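Local coordinates for protein endo-1,4-beta-xylanase 1 (Hypocrea jecorina, PDB 1XYN) that hydrolyses the internal beta-1,4-xylosidic bonds of xylan, a plant cell-wall hemicellulose, releasing xylooligosaccharides and xylose, at residues Phe50-Ser64 against Val161-Ser175. Residues are numbered along the deposited sequence; the frame is centred on the assembly and turned at random.
Sequences FGGSFSVNSGTGLLS and VAVEGWGGSGSASQS
The side chain of Gln174 in strand 168-175 reaches across to strand 53-56, where NE2 donates to Ser53 O at 2.9 Å. The N-H...O angle of 166° and an acceptor lying in the amide plane make this a straight bond on the donor side, yet it meets the carbonyl from above its plane. Ser173 N approaches the same oxygen from the opposite face, so two donors grip it. With CG beside the backbone N (chi1 -69°) and the chain bent again at chi2, the amide folds back over Gly51 and Gly52. Its OE1 sits at the rim of the Phe50 ring, 3.6 Å from Phe50 CD2, while Leu63 CD2 packs against NE2.

At the other end, the Thr60 side chain runs alongside that of Trp166 and sets CB and CG2 over one face of its indole. Thr60 CB stands 3.9 Å from the five-ring centroid, 18° off the normal, a CH-pi contact; OG1 bonds to Asn84 O.

Leu62 and Glu164, the predicted proton donor, point the same way from a hydrogen-bonded pair, Leu62 CD1 4.2 Å from Glu164 OE1, which bonds to Tyr77 OH.

Two antiparallel pairings stack in the GH11 jelly roll: 53-56 with 168-175 (axes 4.6 Å apart at closest) and 60-64 with 161-166 (4.8 Å). Between them Phe54 CE1 touches Val163 CG1 at 3.5 Å. Strand 23-30 flanks 168-177; strand 81-83 borders 60-70.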
ATOM      1  N   PHE A  50     -23.504  11.032  11.474  1.00 16.08           N
ATOM      2  CA  PHE A  50     -23.502   9.717  10.840  1.00 12.50           C
ATOM      3  C   PHE A  50     -24.464   8.834  11.629  1.00 16.61           C
ATOM      4  O   PHE A  50     -24.773   9.116  12.784  1.00 18.60           O
ATOM      5  CB  PHE A  50     -22.092   9.107  10.835  1.00 11.83           C
ATOM      6  CG  PHE A  50     -21.568   8.760  12.208  1.00 14.57           C
ATOM      7  CD1 PHE A  50     -21.062   9.753  13.050  1.00 14.68           C
ATOM      8  CD2 PHE A  50     -21.605   7.443  12.666  1.00 16.31           C
ATOM      9  CE1 PHE A  50     -20.605   9.442  14.326  1.00 13.02           C
ATOM     10  CE2 PHE A  50     -21.150   7.118  13.941  1.00 16.53           C
ATOM     11  CZ  PHE A  50     -20.650   8.122  14.774  1.00 16.12           C
ATOM     12  N   GLY A  51     -24.968   7.782  11.005  1.00 16.30           N
ATOM     13  CA  GLY A  51     -25.890   6.912  11.705  1.00 14.97           C
ATOM     14  C   GLY A  51     -26.290   5.736  10.848  1.00 19.37           C
ATOM     15  O   GLY A  51     -26.235   5.801   9.624  1.00 26.26           O
ATOM     16  N   GLY A  52     -26.680   4.650  11.485  1.00 15.61           N
ATOM     17  CA  GLY A  52     -27.075   3.487  10.725  1.00 15.35           C
ATOM     18  C   GLY A  52     -26.519   2.232  11.342  1.00 14.75           C
ATOM     19  O   GLY A  52     -26.410   2.124  12.562  1.00 22.80           O
ATOM     20  N   SER A  53     -26.167   1.277  10.497  1.00 13.47           N
ATOM     21  CA  SER A  53     -25.628   0.028  10.982  1.00 14.38           C
ATOM     22  C   SER A  53     -24.219  -0.172  10.444  1.00 13.42           C
ATOM     23  O   SER A  53     -23.797   0.503   9.508  1.00  9.71           O
ATOM     24  CB  SER A  53     -26.544  -1.139  10.588  1.00 17.13           C
ATOM     25  OG  SER A  53     -26.463  -1.441   9.205  1.00 16.59           O
ATOM     26  N   PHE A  54     -23.492  -1.089  11.070  1.00 14.73           N
ATOM     27  CA  PHE A  54     -22.128  -1.404  10.685  1.00 13.65           C
ATOM     28  C   PHE A  54     -21.795  -2.715  11.370  1.00 18.40           C
ATOM     29  O   PHE A  54     -21.521  -2.752  12.576  1.00 18.28           O
ATOM     30  CB  PHE A  54     -21.182  -0.294  11.140  1.00 13.51           C
ATOM     31  CG  PHE A  54     -19.735  -0.575  10.858  1.00 15.04           C
ATOM     32  CD1 PHE A  54     -19.243  -0.525   9.565  1.00 14.51           C
ATOM     33  CD2 PHE A  54     -18.860  -0.880  11.896  1.00 16.03           C
ATOM     34  CE1 PHE A  54     -17.900  -0.774   9.310  1.00 16.89           C
ATOM     35  CE2 PHE A  54     -17.524  -1.128  11.652  1.00 15.07           C
ATOM     36  CZ  PHE A  54     -17.041  -1.074  10.354  1.00 16.73           C
ATOM     37  N   SER A  55     -21.899  -3.798  10.610  1.00 21.00           N
ATOM     38  CA  SER A  55     -21.633  -5.136  11.116  1.00 22.00           C
ATOM     39  C   SER A  55     -20.384  -5.726  10.466  1.00 22.76           C
ATOM     40  O   SER A  55     -20.175  -5.589   9.262  1.00 19.71           O
ATOM     41  CB  SER A  55     -22.843  -6.029  10.850  1.00 23.72           C
ATOM     42  OG  SER A  55     -22.659  -7.316  11.405  1.00 30.46           O
ATOM     43  N   VAL A  56     -19.532  -6.343  11.281  1.00 21.00           N
ATOM     44  CA  VAL A  56     -18.299  -6.962  10.798  1.00 19.71           C
ATOM     45  C   VAL A  56     -18.338  -8.433  11.220  1.00 21.09           C
ATOM     46  O   VAL A  56     -18.084  -8.768  12.379  1.00 21.83           O
ATOM     47  CB  VAL A  56     -17.044  -6.236  11.376  1.00 13.92           C
ATOM     48  CG1 VAL A  56     -15.761  -6.896  10.901  1.00  6.11           C
ATOM     49  CG2 VAL A  56     -17.049  -4.778  10.956  1.00 17.15           C
ATOM     50  N   ASN A  57     -18.712  -9.302  10.282  1.00 19.36           N
ATOM     51  CA  ASN A  57     -18.815 -10.729  10.557  1.00 17.81           C
ATOM     52  C   ASN A  57     -17.460 -11.350  10.885  1.00 16.65           C
ATOM     53  O   ASN A  57     -17.365 -12.211  11.760  1.00 15.63           O
ATOM     54  CB  ASN A  57     -19.457 -11.461   9.370  1.00 26.42           C
ATOM     55  CG  ASN A  57     -20.858 -10.952   9.049  1.00 30.34           C
ATOM     56  OD1 ASN A  57     -21.092 -10.355   7.997  1.00 32.86           O
ATOM     57  ND2 ASN A  57     -21.796 -11.196   9.953  1.00 30.51           N
ATOM     58  N   SER A  58     -16.419 -10.886  10.198  1.00 10.52           N
ATOM     59  CA  SER A  58     -15.066 -11.391  10.392  1.00 11.92           C
ATOM     60  C   SER A  58     -14.082 -10.401   9.793  1.00 11.84           C
ATOM     61  O   SER A  58     -14.483  -9.519   9.037  1.00 15.66           O
ATOM     62  CB  SER A  58     -14.906 -12.736   9.674  1.00 18.60           C
ATOM     63  OG  SER A  58     -14.978 -12.576   8.261  1.00 17.96           O
ATOM     64  N   GLY A  59     -12.797 -10.560  10.106  1.00  7.32           N
ATOM     65  CA  GLY A  59     -11.777  -9.662   9.576  1.00  7.20           C
ATOM     66  C   GLY A  59     -11.750  -8.273  10.198  1.00  9.85           C
ATOM     67  O   GLY A  59     -12.367  -8.040  11.233  1.00 11.93           O
ATOM     68  N   THR A  60     -11.040  -7.347   9.555  1.00 14.61           N
ATOM     69  CA  THR A  60     -10.920  -5.965  10.028  1.00 17.00           C
ATOM     70  C   THR A  60     -12.005  -5.060   9.437  1.00 20.39           C
ATOM     71  O   THR A  60     -12.241  -5.080   8.226  1.00 19.98           O
ATOM     72  CB  THR A  60      -9.556  -5.356   9.635  1.00 17.01           C
ATOM     73  OG1 THR A  60      -8.503  -6.213  10.091  1.00 20.12           O
ATOM     74  CG2 THR A  60      -9.386  -3.964  10.243  1.00 14.11           C
ATOM     75  N   GLY A  61     -12.618  -4.243  10.292  1.00 19.48           N
ATOM     76  CA  GLY A  61     -13.655  -3.323   9.854  1.00 17.51           C
ATOM     77  C   GLY A  61     -13.593  -2.030  10.649  1.00 17.22           C
ATOM     78  O   GLY A  61     -13.537  -2.064  11.880  1.00 15.50           O
ATOM     79  N   LEU A  62     -13.615  -0.891   9.954  1.00 17.08           N
ATOM     80  CA  LEU A  62     -13.544   0.420  10.601  1.00 15.66           C
ATOM     81  C   LEU A  62     -14.606   1.397  10.097  1.00 17.27           C
ATOM     82  O   LEU A  62     -14.823   1.511   8.891  1.00 16.33           O
ATOM     83  CB  LEU A  62     -12.173   1.066  10.339  1.00 19.88           C
ATOM     84  CG  LEU A  62     -10.905   0.221  10.154  1.00 16.25           C
ATOM     85  CD1 LEU A  62      -9.734   1.119   9.762  1.00 13.76           C
ATOM     86  CD2 LEU A  62     -10.587  -0.548  11.419  1.00 16.60           C
ATOM     87  N   LEU A  63     -15.288   2.074  11.020  1.00 15.03           N
ATOM     88  CA  LEU A  63     -16.274   3.094  10.660  1.00 12.58           C
ATOM     89  C   LEU A  63     -15.673   4.410  11.167  1.00 14.32           C
ATOM     90  O   LEU A  63     -15.495   4.593  12.374  1.00 13.64           O
ATOM     91  CB  LEU A  63     -17.627   2.825  11.326  1.00 13.01           C
ATOM     92  CG  LEU A  63     -18.736   3.853  11.040  1.00 14.13           C
ATOM     93  CD1 LEU A  63     -19.025   3.939   9.536  1.00 14.46           C
ATOM     94  CD2 LEU A  63     -19.996   3.491  11.819  1.00  8.74           C
ATOM     95  N   SER A  64     -15.355   5.326  10.260  1.00 12.04           N
ATOM     96  CA  SER A  64     -14.735   6.566  10.688  1.00 16.24           C
ATOM     97  C   SER A  64     -14.815   7.738   9.735  1.00 17.15           C
ATOM     98  O   SER A  64     -15.068   7.575   8.544  1.00 18.39           O
ATOM     99  CB  SER A  64     -13.248   6.309  10.948  1.00 23.60           C
ATOM    100  OG  SER A  64     -12.559   5.962   9.754  1.00 13.36           O
ATOM    101  N   VAL A 161     -17.149  10.086   5.332  1.00 10.95           N
ATOM    102  CA  VAL A 161     -17.482   9.157   6.397  1.00  9.07           C
ATOM    103  C   VAL A 161     -17.280   7.862   5.619  1.00 12.17           C
ATOM    104  O   VAL A 161     -17.981   7.614   4.641  1.00  7.57           O
ATOM    105  CB  VAL A 161     -18.948   9.275   6.817  1.00  7.81           C
ATOM    106  CG1 VAL A 161     -19.333   8.112   7.723  1.00 12.11           C
ATOM    107  CG2 VAL A 161     -19.175  10.590   7.524  1.00 15.98           C
ATOM    108  N   ALA A 162     -16.285   7.072   6.001  1.00 12.81           N
ATOM    109  CA  ALA A 162     -15.989   5.847   5.274  1.00 11.82           C
ATOM    110  C   ALA A 162     -15.929   4.558   6.082  1.00 14.52           C
ATOM    111  O   ALA A 162     -15.773   4.559   7.307  1.00 12.88           O
ATOM    112  CB  ALA A 162     -14.687   6.032   4.484  1.00  9.78           C
ATOM    113  N   VAL A 163     -16.110   3.452   5.370  1.00 12.91           N
ATOM    114  CA  VAL A 163     -16.039   2.120   5.947  1.00 12.25           C
ATOM    115  C   VAL A 163     -14.841   1.522   5.236  1.00 12.10           C
ATOM    116  O   VAL A 163     -14.687   1.695   4.025  1.00 12.70           O
ATOM    117  CB  VAL A 163     -17.300   1.282   5.630  1.00 14.08           C
ATOM    118  CG1 VAL A 163     -17.072  -0.173   5.996  1.00 18.46           C
ATOM    119  CG2 VAL A 163     -18.497   1.813   6.405  1.00 16.66           C
ATOM    120  N   GLU A 164     -13.959   0.886   5.991  1.00 10.65           N
ATOM    121  CA  GLU A 164     -12.762   0.285   5.413  1.00 11.62           C
ATOM    122  C   GLU A 164     -12.602  -1.106   5.989  1.00 13.26           C
ATOM    123  O   GLU A 164     -12.905  -1.338   7.157  1.00 12.01           O
ATOM    124  CB  GLU A 164     -11.530   1.149   5.716  1.00 12.98           C
ATOM    125  CG  GLU A 164     -10.190   0.528   5.309  1.00  4.97           C
ATOM    126  CD  GLU A 164      -9.017   1.512   5.366  1.00 14.76           C
ATOM    127  OE1 GLU A 164      -9.191   2.633   5.892  1.00 15.48           O
ATOM    128  OE2 GLU A 164      -7.914   1.164   4.878  1.00 17.20           O
ATOM    129  N   GLY A 165     -12.168  -2.049   5.157  1.00 15.40           N
ATOM    130  CA  GLY A 165     -12.009  -3.401   5.647  1.00 14.36           C
ATOM    131  C   GLY A 165     -11.193  -4.330   4.778  1.00 15.34           C
ATOM    132  O   GLY A 165     -10.746  -3.967   3.687  1.00 15.80           O
ATOM    133  N   TRP A 166     -10.984  -5.532   5.305  1.00 15.41           N
ATOM    134  CA  TRP A 166     -10.233  -6.586   4.641  1.00 12.73           C
ATOM    135  C   TRP A 166     -10.261  -7.830   5.518  1.00 15.39           C
ATOM    136  O   TRP A 166     -10.612  -7.759   6.701  1.00 11.49           O
ATOM    137  CB  TRP A 166      -8.776  -6.161   4.392  1.00 16.65           C
ATOM    138  CG  TRP A 166      -7.948  -5.909   5.635  1.00 20.35           C
ATOM    139  CD1 TRP A 166      -7.236  -6.839   6.356  1.00 19.49           C
ATOM    140  CD2 TRP A 166      -7.664  -4.637   6.243  1.00 19.76           C
ATOM    141  NE1 TRP A 166      -6.522  -6.220   7.353  1.00 17.15           N
ATOM    142  CE2 TRP A 166      -6.765  -4.874   7.311  1.00 18.65           C
ATOM    143  CE3 TRP A 166      -8.077  -3.323   5.986  1.00 16.93           C
ATOM    144  CZ2 TRP A 166      -6.273  -3.843   8.119  1.00 21.72           C
ATOM    145  CZ3 TRP A 166      -7.588  -2.296   6.793  1.00 16.92           C
ATOM    146  CH2 TRP A 166      -6.695  -2.564   7.845  1.00 23.25           C
ATOM    147  N   GLY A 167      -9.936  -8.970   4.913  1.00 17.86           N
ATOM    148  CA  GLY A 167      -9.897 -10.229   5.634  1.00 18.57           C
ATOM    149  C   GLY A 167     -11.213 -10.842   6.077  1.00 17.60           C
ATOM    150  O   GLY A 167     -11.219 -11.727   6.935  1.00 18.02           O
ATOM    151  N   GLY A 168     -12.325 -10.400   5.506  1.00 15.22           N
ATOM    152  CA  GLY A 168     -13.600 -10.974   5.897  1.00 12.87           C
ATOM    153  C   GLY A 168     -14.820 -10.352   5.251  1.00  7.64           C
ATOM    154  O   GLY A 168     -14.731  -9.722   4.197  1.00  2.00           O
ATOM    155  N   SER A 169     -15.960 -10.522   5.910  1.00  9.45           N
ATOM    156  CA  SER A 169     -17.223  -9.991   5.423  1.00  9.36           C
ATOM    157  C   SER A 169     -17.930  -9.091   6.443  1.00 11.87           C
ATOM    158  O   SER A 169     -17.556  -9.032   7.627  1.00 12.89           O
ATOM    159  CB  SER A 169     -18.149 -11.139   5.015  1.00  4.84           C
ATOM    160  OG  SER A 169     -18.443 -11.989   6.114  1.00 11.32           O
ATOM    161  N   GLY A 170     -18.941  -8.375   5.961  1.00  9.92           N
ATOM    162  CA  GLY A 170     -19.710  -7.489   6.807  1.00  6.84           C
ATOM    163  C   GLY A 170     -20.591  -6.616   5.946  1.00 11.17           C
ATOM    164  O   GLY A 170     -20.602  -6.756   4.722  1.00  9.40           O
ATOM    165  N   SER A 171     -21.317  -5.701   6.579  1.00  9.53           N
ATOM    166  CA  SER A 171     -22.199  -4.789   5.866  1.00 14.68           C
ATOM    167  C   SER A 171     -22.401  -3.506   6.671  1.00 16.92           C
ATOM    168  O   SER A 171     -22.208  -3.493   7.884  1.00 17.34           O
ATOM    169  CB  SER A 171     -23.548  -5.455   5.578  1.00 10.75           C
ATOM    170  OG  SER A 171     -24.230  -5.780   6.771  1.00 23.88           O
ATOM    171  N   ALA A 172     -22.797  -2.437   5.987  1.00 19.10           N
ATOM    172  CA  ALA A 172     -23.014  -1.138   6.614  1.00 19.21           C
ATOM    173  C   ALA A 172     -23.961  -0.255   5.790  1.00 21.66           C
ATOM    174  O   ALA A 172     -23.879  -0.212   4.562  1.00 19.71           O
ATOM    175  CB  ALA A 172     -21.670  -0.427   6.810  1.00 10.49           C
ATOM    176  N   SER A 173     -24.883   0.410   6.480  1.00 20.26           N
ATOM    177  CA  SER A 173     -25.837   1.325   5.860  1.00 20.42           C
ATOM    178  C   SER A 173     -25.759   2.566   6.720  1.00 18.31           C
ATOM    179  O   SER A 173     -26.236   2.575   7.856  1.00 15.88           O
ATOM    180  CB  SER A 173     -27.258   0.753   5.887  1.00 24.63           C
ATOM    181  OG  SER A 173     -27.354  -0.420   5.095  1.00 29.49           O
ATOM    182  N   GLN A 174     -25.117   3.599   6.183  1.00 17.01           N
ATOM    183  CA  GLN A 174     -24.912   4.832   6.920  1.00 10.80           C
ATOM    184  C   GLN A 174     -25.488   6.083   6.271  1.00 11.96           C
ATOM    185  O   GLN A 174     -25.448   6.238   5.057  1.00 15.84           O
ATOM    186  CB  GLN A 174     -23.405   5.033   7.148  1.00 11.49           C
ATOM    187  CG  GLN A 174     -22.767   4.043   8.130  1.00  7.48           C
ATOM    188  CD  GLN A 174     -23.144   4.330   9.576  1.00  6.37           C
ATOM    189  OE1 GLN A 174     -23.134   5.480  10.006  1.00  6.25           O
ATOM    190  NE2 GLN A 174     -23.474   3.288  10.328  1.00  2.00           N
ATOM    191  N   SER A 175     -25.984   6.984   7.111  1.00 17.67           N
ATOM    192  CA  SER A 175     -26.545   8.266   6.690  1.00 19.08           C
ATOM    193  C   SER A 175     -25.461   9.289   7.042  1.00 19.66           C
ATOM    194  O   SER A 175     -24.964   9.292   8.165  1.00 16.68           O
ATOM    195  CB  SER A 175     -27.820   8.565   7.486  1.00 22.24           C
ATOM    196  OG  SER A 175     -28.696   7.442   7.500  1.00 28.46           O
TER
HETATM  197  O   HOH W   1     -12.733   4.010   7.872  1.00 10.77           O